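Local atomic coordinates of flap endonuclease 1 (PDB entry 3ORY), a protein that probably cleaves single-stranded 5' flaps from branched DNA, as other flap endonucleases do in replication and repair. Residues G8-V13 with I105-A110; G21-V26 with D227-Q232; K96-K101 with L141-V146; D179-A184 with S195-R200. All coordinates share one frame; numbering follows the deposited sequence.

Interaction 1: residues G8-V13 with I105-A110; sequences GVDMGV and IERRKA
What is probably the base of the helical arch is where Asp10 and Met11, among the first ordered residues of the chain, meet Arg107 and Arg108 on helix 102-125. The closest backbones are those of Met11 and Arg107, with CA atoms 5.5 Å apart. A salt bridge carries the polar half of the contact. Asp10 OD2 lies 3.2 Å from Arg107 NH2 and is also reached by Arg107 NE in a weak bond. NH2 meets OD2 nearly along the C-O axis. The carboxylate and guanidinium planes are turned 53° apart, so this is not a flat, two-pronged pairing. The other carboxylate oxygen stays in its own loop. Gly12 N gives a hydrogen bond of 3.0 Å to Asp10 OD1, which makes an Asx turn. Arg107 NH1 points to the other partner, Glu106, and bonds to Glu106 OE1 at 3.2 Å in the guanidinium plane. The guanidinium is thus gripped by two acids. Helix 102-125 and helix 128-134 probably form the arch of the flap endonuclease fold, and the loop 8-13 packs against helix 102-125 near its N-terminal end. The Arg107 chain bends at chi2 and chi3, while its aliphatic CB and CG lie over the loop backbone. Arg107 CG is 3.7 Å from Met11 C. Arg107 CB comes within 3.5 Å of Asp10 O, a buried oxygen with no hydrogen-bond partner in the model. Met11 curls back so that Met11 CE sits 4.4 Å from Arg108 CB. Its side chain also touches Asn44 and Tyr47 of helix 42-52. Gly12 O accepts a hydrogen bond from Arg103.

Interaction 2: residues G21-V26 with D227-Q232; sequences GEAKTV and DKLLVQ
Ala23 and Leu229 bring the backbones closest, with CA atoms 4.9 Å apart, where the 3-10 turn 21-23 meets helix 226-233. Ala23 CB is the buried centre. Ala23 CB rests 3.8 Å from Leu229 CA, against the helix backbone itself. Leu229 CD1 also closes in on Ala23 CB, at 4.1 Å. On the exposed side, Glu22 and Gln232 cross at about a right angle. The Gln232 amide lies near the aliphatic part of Glu22, with Gln232 CD 3.6 Å from Glu22 CB. Gln232 turns back at chi2 (-55°), which places its CD there. Gln232 OE1 approaches the carboxylate, 3.5 Å from Glu22 OE2, but both are acceptors and no hydrogen bond forms. Lys228 reaches the turn with its CE, 3.8 Å from Glu22 O. No hydrogen bond joins the two segments, so the contact is held by packing alone. Leu229 and Gln232 also touch Pro20, just ahead of the turn. The turn leads into strand 24-26, which pairs antiparallel with strand 216-225. That strand runs on into helix 226-233. The contact therefore packs a strand's leading turn against the helix that follows its partner strand in the mixed sheet.

Interaction 3: residues K96-K101 with L141-V146; sequences KPPELK and LTEEMV
Pro98 and Glu99 face the start of helix 143-156 and meet it in two different ways. The Pro98 ring points into the contact and crosses the Glu143 side chain at about a right angle. Pro98 CG lies 3.3 Å from Leu141 O. Leu141 CD2 meets Pro98 CB, and Val146 CG2 meets Pro98 CG at 3.9 Å. Tyr43 of helix 42-52 also touches Pro98 and Val146. Glu143 bends at chi2 (57°), which places its CD back toward the two prolines. Glu143 OE1 lies 3.5 Å from Pro97 CB. Glu99 also crosses Glu143 at about a right angle, and the two carboxylate planes are 36° apart. Glu99 OE2 accepts from Glu143 N at 2.8 Å, on its syn side and somewhat out of plane. That bond is nearly straight, 167° at the hydrogen. Within its own segment Thr142 is the N-cap, and Thr142 OG1 accepts from Met145 N at 3.2 Å. Thr142 and Met145 form a capping box. Thr142 thus caps the helix start, and Glu99 adds a hydrogen bond from the other segment. The helix end would favour a negative Glu99, whereas Glu143 OE1, 4.8 Å from Glu99 OE1, probably works against it.

Interaction 4: residues D179-A184 with S195-R200; sequences DAYASA and SPKLVR
Ser183 and Lys197 join the parallel strands 182-184 and 197-200 of a beta-alpha-beta unit, with helix 189-192 between them in the chain. The tight part is the buried ladder. Ser183 N donates to Lys197 O at 2.9 Å. Val199 N donates to Ser183 O at 2.7 Å, nearly straight at 176°. Ala184 CA adds a C-H...O contact with Val199 O. Lys197 O is gripped twice, because Ser195 OG donates to Lys197 O at 2.9 Å. Ser183 N and Ser195 OG reach this oxygen from opposite faces of its plane. Ser183 OG lies 2.9 Å from Ser195 OG and is hydrogen-bonded to Ser190 of the connecting helix. Ala182 CB packs 3.8 Å from Val199 CG2, whose side chain lies on the face of the sheet opposite Ser183 and Leu198. Strand 37-41 flanks strand 182-184 on its far side. The looser part lies at the start of the strands, where Tyr181 and Lys197 are partly exposed. No hydrogen bond joins these two side chains. Lys36 makes a cation-pi contact with the Tyr181 ring. Lys197 crosses Tyr181 obliquely in a CH-pi contact. Lys197 CD sits 3.6 Å above the plane of the Tyr181 ring, offset toward the rim and nearest to CZ.

In the fold
From the N terminus, residues 8-13 meet helix 102-125 at 105-110, where interaction 1 closes the first loop. Interaction 2 starts within it at 21-26 but closes only at 227-232, so the two cross. Interaction 3 starts at 96-101, just before helix 102-125, and closes at 141-146. It too crosses interaction 1, and the two adjoin where Ile105 packs on the 98-100 turn. Interaction 4 is a short local closure, in series after interactions 1 and 3. The long loop of interaction 2 encloses both 3 and 4. Interactions 2 and 4 reach the same mixed sheet, whereas 1 and 3 tie together the N-terminal loop and the two ends of what is probably the helical-arch region.

Interaction 1: residues G8-V13 with I105-A110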
loop_
_atom_site.group_PDB
_atom_site.type_symbol
_atom_site.label_atom_id
_atom_site.label_comp_id
_atom_site.label_asym_id
_atom_site.label_seq_id
_atom_site.Cartn_x
_atom_site.Cartn_y
_atom_site.Cartn_z
ATOM N N GLY A 8 -6.339 6.856 0.964
ATOM C CA GLY A 8 -5.189 6.703 0.024
ATOM C C GLY A 8 -5.675 6.117 -1.291
ATOM O O GLY A 8 -6.875 6.180 -1.586
ATOM N N VAL A 9 -4.763 5.539 -2.072
ATOM C CA VAL A 9 -5.095 5.025 -3.412
ATOM C C VAL A 9 -5.122 3.489 -3.479
ATOM O O VAL A 9 -4.295 2.821 -2.864
ATOM C CB VAL A 9 -4.157 5.595 -4.512
ATOM C CG1 VAL A 9 -4.458 7.067 -4.761
ATOM C CG2 VAL A 9 -2.687 5.404 -4.145
ATOM N N ASP A 10 -6.089 2.943 -4.211
ATOM C CA ASP A 10 -6.216 1.494 -4.354
ATOM C C ASP A 10 -5.367 1.024 -5.520
ATOM O O ASP A 10 -5.660 1.346 -6.683
ATOM C CB ASP A 10 -7.678 1.075 -4.575
ATOM C CG ASP A 10 -7.800 -0.371 -5.081
ATOM O OD1 ASP A 10 -7.023 -1.255 -4.629
ATOM O OD2 ASP A 10 -8.685 -0.627 -5.927
ATOM N N MET A 11 -4.320 0.266 -5.207
ATOM C CA MET A 11 -3.385 -0.231 -6.226
ATOM C C MET A 11 -3.449 -1.757 -6.368
ATOM O O MET A 11 -2.565 -2.366 -6.984
ATOM C CB MET A 11 -1.944 0.185 -5.893
ATOM C CG MET A 11 -1.682 1.695 -5.836
ATOM S SD MET A 11 -2.189 2.597 -7.301
ATOM C CE MET A 11 -1.172 1.873 -8.584
ATOM N N GLY A 12 -4.492 -2.373 -5.818
ATOM C CA GLY A 12 -4.552 -3.824 -5.794
ATOM C C GLY A 12 -5.961 -4.351 -5.719
ATOM O O GLY A 12 -6.789 -4.062 -6.577
ATOM N N VAL A 13 -6.220 -5.148 -4.686
ATOM C CA VAL A 13 -7.547 -5.668 -4.436
ATOM C C VAL A 13 -8.124 -4.891 -3.256
ATOM O O VAL A 13 -7.619 -4.985 -2.140
ATOM C CB VAL A 13 -7.487 -7.184 -4.122
ATOM C CG1 VAL A 13 -8.865 -7.725 -3.733
ATOM C CG2 VAL A 13 -6.909 -7.959 -5.316
ATOM N N ILE A 105 -0.841 -1.211 -12.782
ATOM C CA ILE A 105 -0.938 -0.371 -13.985
ATOM C C ILE A 105 -2.399 -0.176 -14.385
ATOM O O ILE A 105 -2.804 0.927 -14.767
ATOM C CB ILE A 105 -0.116 -0.949 -15.149
ATOM C CG1 ILE A 105 1.384 -0.794 -14.850
ATOM C CG2 ILE A 105 -0.502 -0.275 -16.489
ATOM C CD1 ILE A 105 2.236 -1.745 -15.623
ATOM N N GLU A 106 -3.184 -1.250 -14.298
ATOM C CA GLU A 106 -4.614 -1.176 -14.578
ATOM C C GLU A 106 -5.338 -0.259 -13.576
ATOM O O GLU A 106 -6.244 0.502 -13.960
ATOM C CB GLU A 106 -5.241 -2.578 -14.579
ATOM C CG GLU A 106 -6.745 -2.602 -14.925
ATOM C CD GLU A 106 -7.647 -2.343 -13.725
ATOM O OE1 GLU A 106 -7.169 -2.420 -12.574
ATOM O OE2 GLU A 106 -8.853 -2.073 -13.923
ATOM N N ARG A 107 -4.948 -0.348 -12.298
ATOM C CA ARG A 107 -5.520 0.506 -11.255
ATOM C C ARG A 107 -5.212 1.971 -11.536
ATOM O O ARG A 107 -6.104 2.814 -11.492
ATOM C CB ARG A 107 -5.014 0.126 -9.854
ATOM C CG ARG A 107 -5.541 -1.213 -9.332
ATOM C CD ARG A 107 -6.904 -1.500 -9.921
ATOM N NE ARG A 107 -7.979 -0.901 -9.169
ATOM C CZ ARG A 107 -9.243 -0.839 -9.571
ATOM N NH1 ARG A 107 -9.617 -1.309 -10.763
ATOM N NH2 ARG A 107 -10.138 -0.280 -8.776
ATOM N N ARG A 108 -3.950 2.268 -11.832
ATOM C CA ARG A 108 -3.553 3.638 -12.187
ATOM C C ARG A 108 -4.370 4.193 -13.367
ATOM O O ARG A 108 -4.904 5.304 -13.293
ATOM C CB ARG A 108 -2.048 3.712 -12.479
ATOM C CG ARG A 108 -1.568 5.117 -12.743
ATOM C CD ARG A 108 -0.100 5.189 -13.119
ATOM N NE ARG A 108 0.185 6.514 -13.677
ATOM C CZ ARG A 108 0.041 6.843 -14.964
ATOM N NH1 ARG A 108 -0.374 5.936 -15.852
ATOM N NH2 ARG A 108 0.317 8.082 -15.368
ATOM N N LYS A 109 -4.467 3.413 -14.444
ATOM C CA LYS A 109 -5.257 3.805 -15.613
ATOM C C LYS A 109 -6.721 4.098 -15.242
ATOM O O LYS A 109 -7.272 5.112 -15.675
ATOM C CB LYS A 109 -5.151 2.759 -16.728
ATOM C CG LYS A 109 -5.964 3.080 -17.999
ATOM C CD LYS A 109 -5.099 2.948 -19.265
ATOM C CE LYS A 109 -5.930 3.045 -20.558
ATOM N NZ LYS A 109 -6.612 1.748 -20.869
ATOM N N ALA A 110 -7.327 3.237 -14.422
ATOM C CA ALA A 110 -8.718 3.441 -13.982
ATOM C C ALA A 110 -8.910 4.724 -13.167
ATOM O O ALA A 110 -9.881 5.456 -13.383
ATOM C CB ALA A 110 -9.235 2.230 -13.203
#

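Interaction 2: residues G21-V26 with D227-Q232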
loop_
_atom_site.group_PDB
_atom_site.type_symbol
_atom_site.label_atom_id
_atom_site.label_comp_id
_atom_site.label_asym_id
_atom_site.label_seq_id
_atom_site.Cartn_x
_atom_site.Cartn_y
_atom_site.Cartn_z
ATOM N N GLY A 21 -17.536 -4.869 10.623
ATOM C CA GLY A 21 -17.038 -4.209 11.829
ATOM C C GLY A 21 -16.322 -5.123 12.804
ATOM O O GLY A 21 -15.297 -4.744 13.374
ATOM N N GLU A 22 -16.851 -6.330 12.987
ATOM C CA GLU A 22 -16.272 -7.296 13.926
ATOM C C GLU A 22 -14.884 -7.800 13.509
ATOM O O GLU A 22 -14.154 -8.364 14.328
ATOM C CB GLU A 22 -17.200 -8.497 14.123
ATOM C CG GLU A 22 -18.586 -8.163 14.666
ATOM C CD GLU A 22 -19.645 -8.029 13.572
ATOM O OE1 GLU A 22 -19.353 -7.456 12.490
ATOM O OE2 GLU A 22 -20.782 -8.502 13.812
ATOM N N ALA A 23 -14.533 -7.597 12.241
ATOM C CA ALA A 23 -13.269 -8.099 11.685
ATOM C C ALA A 23 -12.121 -7.078 11.722
ATOM O O ALA A 23 -10.953 -7.438 11.527
ATOM C CB ALA A 23 -13.492 -8.614 10.259
ATOM N N LYS A 24 -12.452 -5.810 11.967
ATOM C CA LYS A 24 -11.439 -4.760 12.053
ATOM C C LYS A 24 -11.377 -4.135 13.443
ATOM O O LYS A 24 -12.400 -3.975 14.109
ATOM C CB LYS A 24 -11.639 -3.690 10.973
ATOM C CG LYS A 24 -13.028 -3.103 10.903
ATOM C CD LYS A 24 -13.238 -2.324 9.609
ATOM C CE LYS A 24 -14.733 -2.080 9.386
ATOM N NZ LYS A 24 -14.995 -1.316 8.142
ATOM N N THR A 25 -10.163 -3.819 13.881
ATOM C CA THR A 25 -9.948 -3.128 15.145
ATOM C C THR A 25 -9.263 -1.806 14.849
ATOM O O THR A 25 -8.174 -1.788 14.268
ATOM C CB THR A 25 -9.062 -3.954 16.094
ATOM O OG1 THR A 25 -9.670 -5.226 16.315
ATOM C CG2 THR A 25 -8.890 -3.256 17.426
ATOM N N VAL A 26 -9.906 -0.708 15.232
ATOM C CA VAL A 26 -9.301 0.617 15.113
ATOM C C VAL A 26 -8.128 0.726 16.102
ATOM O O VAL A 26 -8.268 0.401 17.284
ATOM C CB VAL A 26 -10.344 1.749 15.326
ATOM C CG1 VAL A 26 -9.693 3.121 15.254
ATOM C CG2 VAL A 26 -11.457 1.650 14.286
ATOM N N ASP A 227 -8.432 -15.034 9.854
ATOM C CA ASP A 227 -9.358 -16.115 10.205
ATOM C C ASP A 227 -10.666 -15.523 10.783
ATOM O O ASP A 227 -11.755 -16.008 10.488
ATOM C CB ASP A 227 -8.686 -17.194 11.091
ATOM C CG ASP A 227 -7.792 -18.192 10.276
ATOM O OD1 ASP A 227 -7.821 -18.217 9.021
ATOM O OD2 ASP A 227 -7.035 -18.968 10.903
ATOM N N LYS A 228 -10.547 -14.425 11.524
ATOM C CA LYS A 228 -11.694 -13.651 12.020
ATOM C C LYS A 228 -12.569 -13.060 10.900
ATOM O O LYS A 228 -13.809 -13.126 10.950
ATOM C CB LYS A 228 -11.171 -12.523 12.894
ATOM C CG LYS A 228 -12.048 -12.128 14.051
ATOM C CD LYS A 228 -11.230 -11.270 15.001
ATOM C CE LYS A 228 -12.004 -10.892 16.249
ATOM N NZ LYS A 228 -11.216 -9.901 17.032
ATOM N N LEU A 229 -11.916 -12.462 9.901
ATOM C CA LEU A 229 -12.593 -11.976 8.699
ATOM C C LEU A 229 -13.379 -13.086 7.995
ATOM O O LEU A 229 -14.527 -12.897 7.589
ATOM C CB LEU A 229 -11.570 -11.363 7.726
ATOM C CG LEU A 229 -12.044 -10.959 6.324
ATOM C CD1 LEU A 229 -13.144 -9.879 6.385
ATOM C CD2 LEU A 229 -10.861 -10.463 5.490
ATOM N N LEU A 230 -12.739 -14.236 7.827
ATOM C CA LEU A 230 -13.351 -15.347 7.112
ATOM C C LEU A 230 -14.594 -15.862 7.846
ATOM O O LEU A 230 -15.628 -16.114 7.220
ATOM C CB LEU A 230 -12.325 -16.469 6.898
ATOM C CG LEU A 230 -11.104 -16.161 6.017
ATOM C CD1 LEU A 230 -10.132 -17.353 6.009
ATOM C CD2 LEU A 230 -11.493 -15.779 4.577
ATOM N N VAL A 231 -14.489 -16.000 9.168
ATOM C CA VAL A 231 -15.611 -16.446 10.009
ATOM C C VAL A 231 -16.784 -15.456 9.939
ATOM O O VAL A 231 -17.918 -15.864 9.678
ATOM C CB VAL A 231 -15.200 -16.658 11.498
ATOM C CG1 VAL A 231 -16.426 -16.954 12.375
ATOM C CG2 VAL A 231 -14.172 -17.796 11.639
ATOM N N GLN A 232 -16.504 -14.168 10.163
ATOM C CA GLN A 232 -17.548 -13.129 10.150
ATOM C C GLN A 232 -18.256 -13.057 8.801
ATOM O O GLN A 232 -19.473 -12.900 8.737
ATOM C CB GLN A 232 -16.976 -11.748 10.499
ATOM C CG GLN A 232 -16.687 -11.537 11.972
ATOM C CD GLN A 232 -17.897 -11.803 12.847
ATOM O OE1 GLN A 232 -18.985 -11.256 12.619
ATOM N NE2 GLN A 232 -17.721 -12.662 13.848
#

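Interaction 3: residues K96-K101 with L141-V146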
loop_
_atom_site.group_PDB
_atom_site.type_symbol
_atom_site.label_atom_id
_atom_site.label_comp_id
_atom_site.label_asym_id
_atom_site.label_seq_id
_atom_site.Cartn_x
_atom_site.Cartn_y
_atom_site.Cartn_z
ATOM N N LYS A 96 9.310 -8.153 -9.353
ATOM C CA LYS A 96 9.199 -7.523 -10.674
ATOM C C LYS A 96 9.261 -6.005 -10.568
ATOM O O LYS A 96 8.809 -5.435 -9.573
ATOM C CB LYS A 96 7.893 -7.950 -11.373
ATOM C CG LYS A 96 7.839 -9.441 -11.778
ATOM C CD LYS A 96 9.059 -9.818 -12.620
ATOM C CE LYS A 96 9.198 -11.334 -12.768
ATOM N NZ LYS A 96 7.996 -11.910 -13.448
ATOM N N PRO A 97 9.816 -5.333 -11.604
ATOM C CA PRO A 97 9.781 -3.868 -11.585
ATOM C C PRO A 97 8.342 -3.347 -11.655
ATOM O O PRO A 97 7.463 -4.037 -12.188
ATOM C CB PRO A 97 10.601 -3.454 -12.827
ATOM C CG PRO A 97 10.841 -4.678 -13.609
ATOM C CD PRO A 97 10.559 -5.876 -12.755
ATOM N N PRO A 98 8.088 -2.144 -11.110
ATOM C CA PRO A 98 6.719 -1.643 -11.028
ATOM C C PRO A 98 6.102 -1.421 -12.408
ATOM O O PRO A 98 4.869 -1.505 -12.549
ATOM C CB PRO A 98 6.875 -0.321 -10.263
ATOM C CG PRO A 98 8.301 0.096 -10.538
ATOM C CD PRO A 98 9.060 -1.188 -10.560
ATOM N N GLU A 99 6.943 -1.184 -13.421
ATOM C CA GLU A 99 6.461 -1.065 -14.810
ATOM C C GLU A 99 5.820 -2.343 -15.328
ATOM O O GLU A 99 5.124 -2.314 -16.341
ATOM C CB GLU A 99 7.584 -0.653 -15.774
ATOM C CG GLU A 99 8.197 0.723 -15.469
ATOM C CD GLU A 99 9.374 0.635 -14.512
ATOM O OE1 GLU A 99 9.491 -0.376 -13.777
ATOM O OE2 GLU A 99 10.197 1.574 -14.497
ATOM N N LEU A 100 6.048 -3.464 -14.645
ATOM C CA LEU A 100 5.553 -4.744 -15.131
ATOM C C LEU A 100 4.555 -5.373 -14.164
ATOM O O LEU A 100 4.317 -6.573 -14.215
ATOM C CB LEU A 100 6.727 -5.697 -15.417
ATOM C CG LEU A 100 7.770 -5.175 -16.416
ATOM C CD1 LEU A 100 8.913 -6.180 -16.552
ATOM C CD2 LEU A 100 7.129 -4.866 -17.783
ATOM N N LYS A 101 3.974 -4.550 -13.291
ATOM C CA LYS A 101 2.949 -4.990 -12.352
ATOM C C LYS A 101 1.587 -4.708 -12.971
ATOM O O LYS A 101 1.112 -3.563 -12.951
ATOM C CB LYS A 101 3.095 -4.234 -11.029
ATOM C CG LYS A 101 4.348 -4.627 -10.222
ATOM C CD LYS A 101 4.185 -6.042 -9.680
ATOM C CE LYS A 101 3.218 -6.085 -8.506
ATOM N NZ LYS A 101 2.977 -7.518 -8.146
ATOM N N LEU A 141 5.148 4.979 -10.686
ATOM C CA LEU A 141 6.297 4.441 -9.950
ATOM C C LEU A 141 7.222 3.740 -10.935
ATOM O O LEU A 141 6.801 2.823 -11.631
ATOM C CB LEU A 141 5.843 3.460 -8.859
ATOM C CG LEU A 141 6.951 2.836 -7.998
ATOM C CD1 LEU A 141 7.688 3.928 -7.205
ATOM C CD2 LEU A 141 6.365 1.778 -7.070
ATOM N N THR A 142 8.480 4.171 -10.989
ATOM C CA THR A 142 9.456 3.566 -11.895
ATOM C C THR A 142 10.494 2.750 -11.130
ATOM O O THR A 142 10.650 2.897 -9.918
ATOM C CB THR A 142 10.225 4.620 -12.701
ATOM O OG1 THR A 142 11.168 5.257 -11.835
ATOM C CG2 THR A 142 9.277 5.666 -13.321
ATOM N N GLU A 143 11.205 1.898 -11.855
ATOM C CA GLU A 143 12.291 1.106 -11.286
ATOM C C GLU A 143 13.386 1.976 -10.634
ATOM O O GLU A 143 13.894 1.631 -9.574
ATOM C CB GLU A 143 12.850 0.144 -12.359
ATOM C CG GLU A 143 14.043 -0.734 -11.927
ATOM C CD GLU A 143 13.768 -1.610 -10.703
ATOM O OE1 GLU A 143 12.584 -1.904 -10.373
ATOM O OE2 GLU A 143 14.768 -1.997 -10.056
ATOM N N GLU A 144 13.728 3.111 -11.253
ATOM C CA GLU A 144 14.704 4.040 -10.666
ATOM C C GLU A 144 14.235 4.587 -9.310
ATOM O O GLU A 144 15.035 4.700 -8.373
ATOM C CB GLU A 144 15.052 5.194 -11.640
ATOM C CG GLU A 144 15.881 6.341 -11.009
ATOM C CD GLU A 144 16.259 7.459 -11.997
ATOM O OE1 GLU A 144 15.604 7.604 -13.053
ATOM O OE2 GLU A 144 17.220 8.207 -11.713
ATOM N N MET A 145 12.946 4.906 -9.192
ATOM C CA MET A 145 12.396 5.374 -7.917
ATOM C C MET A 145 12.449 4.273 -6.844
ATOM O O MET A 145 12.716 4.552 -5.671
ATOM C CB MET A 145 10.969 5.883 -8.092
ATOM C CG MET A 145 10.874 7.127 -8.985
ATOM S SD MET A 145 9.241 7.339 -9.747
ATOM C CE MET A 145 8.252 7.616 -8.308
ATOM N N VAL A 146 12.216 3.026 -7.265
ATOM C CA VAL A 146 12.336 1.873 -6.364
ATOM C C VAL A 146 13.792 1.711 -5.895
ATOM O O VAL A 146 14.056 1.523 -4.706
ATOM C CB VAL A 146 11.793 0.573 -7.021
ATOM C CG1 VAL A 146 12.112 -0.663 -6.157
ATOM C CG2 VAL A 146 10.274 0.699 -7.259
#

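Interaction 4: residues D179-A184 with S195-R200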
loop_
_atom_site.group_PDB
_atom_site.type_symbol
_atom_site.label_atom_id
_atom_site.label_comp_id
_atom_site.label_asym_id
_atom_site.label_seq_id
_atom_site.Cartn_x
_atom_site.Cartn_y
_atom_site.Cartn_z
ATOM N N ASP A 179 7.698 -13.979 11.768
ATOM C CA ASP A 179 8.836 -13.067 11.651
ATOM C C ASP A 179 8.405 -11.606 11.582
ATOM O O ASP A 179 9.242 -10.713 11.494
ATOM C CB ASP A 179 9.724 -13.445 10.457
ATOM C CG ASP A 179 10.493 -14.737 10.686
ATOM O OD1 ASP A 179 10.816 -15.054 11.846
ATOM O OD2 ASP A 179 10.767 -15.452 9.709
ATOM N N ALA A 180 7.093 -11.383 11.594
ATOM C CA ALA A 180 6.504 -10.057 11.730
ATOM C C ALA A 180 5.141 -10.236 12.351
ATOM O O ALA A 180 4.538 -11.300 12.246
ATOM C CB ALA A 180 6.379 -9.347 10.379
ATOM N N TYR A 181 4.663 -9.183 13.003
ATOM C CA TYR A 181 3.366 -9.196 13.646
ATOM C C TYR A 181 2.233 -9.095 12.623
ATOM O O TYR A 181 1.204 -9.759 12.755
ATOM C CB TYR A 181 3.283 -8.054 14.664
ATOM C CG TYR A 181 1.908 -7.847 15.234
ATOM C CD1 TYR A 181 1.387 -8.720 16.194
ATOM C CD2 TYR A 181 1.122 -6.777 14.815
ATOM C CE1 TYR A 181 0.097 -8.521 16.724
ATOM C CE2 TYR A 181 -0.147 -6.569 15.327
ATOM C CZ TYR A 181 -0.655 -7.437 16.276
ATOM O OH TYR A 181 -1.917 -7.205 16.760
ATOM N N ALA A 182 2.425 -8.263 11.604
ATOM C CA ALA A 182 1.390 -8.008 10.610
ATOM C C ALA A 182 2.012 -7.464 9.341
ATOM O O ALA A 182 3.119 -6.944 9.372
ATOM C CB ALA A 182 0.358 -7.020 11.160
ATOM N N SER A 183 1.303 -7.614 8.224
ATOM C CA SER A 183 1.675 -6.983 6.970
ATOM C C SER A 183 0.983 -5.628 6.945
ATOM O O SER A 183 0.010 -5.412 7.678
ATOM C CB SER A 183 1.265 -7.851 5.758
ATOM O OG SER A 183 -0.072 -8.312 5.881
ATOM N N ALA A 184 1.498 -4.702 6.146
ATOM C CA ALA A 184 0.922 -3.365 6.073
ATOM C C ALA A 184 0.842 -2.892 4.637
ATOM O O ALA A 184 1.840 -2.933 3.892
ATOM C CB ALA A 184 1.719 -2.365 6.942
ATOM N N SER A 195 -1.924 -13.854 4.888
ATOM C CA SER A 195 -1.373 -13.135 6.042
ATOM C C SER A 195 -2.362 -13.200 7.201
ATOM O O SER A 195 -3.508 -12.846 7.025
ATOM C CB SER A 195 -1.105 -11.675 5.717
ATOM O OG SER A 195 -0.639 -10.996 6.871
ATOM N N PRO A 196 -1.914 -13.658 8.387
ATOM C CA PRO A 196 -2.799 -13.726 9.559
ATOM C C PRO A 196 -3.328 -12.350 9.969
ATOM O O PRO A 196 -4.441 -12.247 10.492
ATOM C CB PRO A 196 -1.886 -14.287 10.657
ATOM C CG PRO A 196 -0.870 -15.076 9.922
ATOM C CD PRO A 196 -0.625 -14.321 8.638
ATOM N N LYS A 197 -2.537 -11.307 9.723
ATOM C CA LYS A 197 -2.875 -9.963 10.186
ATOM C C LYS A 197 -2.448 -8.911 9.181
ATOM O O LYS A 197 -1.291 -8.894 8.746
ATOM C CB LYS A 197 -2.198 -9.662 11.534
ATOM C CG LYS A 197 -2.736 -10.441 12.731
ATOM C CD LYS A 197 -2.154 -9.898 14.035
ATOM C CE LYS A 197 -2.930 -10.416 15.232
ATOM N NZ LYS A 197 -2.878 -11.893 15.276
ATOM N N LEU A 198 -3.384 -8.035 8.832
ATOM C CA LEU A 198 -3.099 -6.875 7.989
ATOM C C LEU A 198 -3.363 -5.583 8.758
ATOM O O LEU A 198 -4.435 -5.413 9.357
ATOM C CB LEU A 198 -3.957 -6.899 6.714
ATOM C CG LEU A 198 -3.992 -5.621 5.855
ATOM C CD1 LEU A 198 -2.638 -5.311 5.176
ATOM C CD2 LEU A 198 -5.090 -5.711 4.803
ATOM N N VAL A 199 -2.396 -4.671 8.738
ATOM C CA VAL A 199 -2.630 -3.322 9.245
ATOM C C VAL A 199 -2.779 -2.364 8.066
ATOM O O VAL A 199 -1.918 -2.321 7.177
ATOM C CB VAL A 199 -1.515 -2.855 10.224
ATOM C CG1 VAL A 199 -1.669 -1.369 10.560
ATOM C CG2 VAL A 199 -1.537 -3.709 11.509
ATOM N N ARG A 200 -3.883 -1.622 8.046
ATOM C CA ARG A 200 -4.102 -0.604 7.020
ATOM C C ARG A 200 -3.902 0.797 7.580
ATOM O O ARG A 200 -3.995 1.001 8.795
ATOM C CB ARG A 200 -5.503 -0.724 6.420
ATOM C CG ARG A 200 -5.746 -2.030 5.669
ATOM C CD ARG A 200 -7.143 -2.046 5.063
ATOM N NE ARG A 200 -7.236 -1.174 3.890
ATOM C CZ ARG A 200 -7.884 -0.013 3.838
ATOM N NH1 ARG A 200 -8.532 0.462 4.901
ATOM N NH2 ARG A 200 -7.890 0.674 2.703
#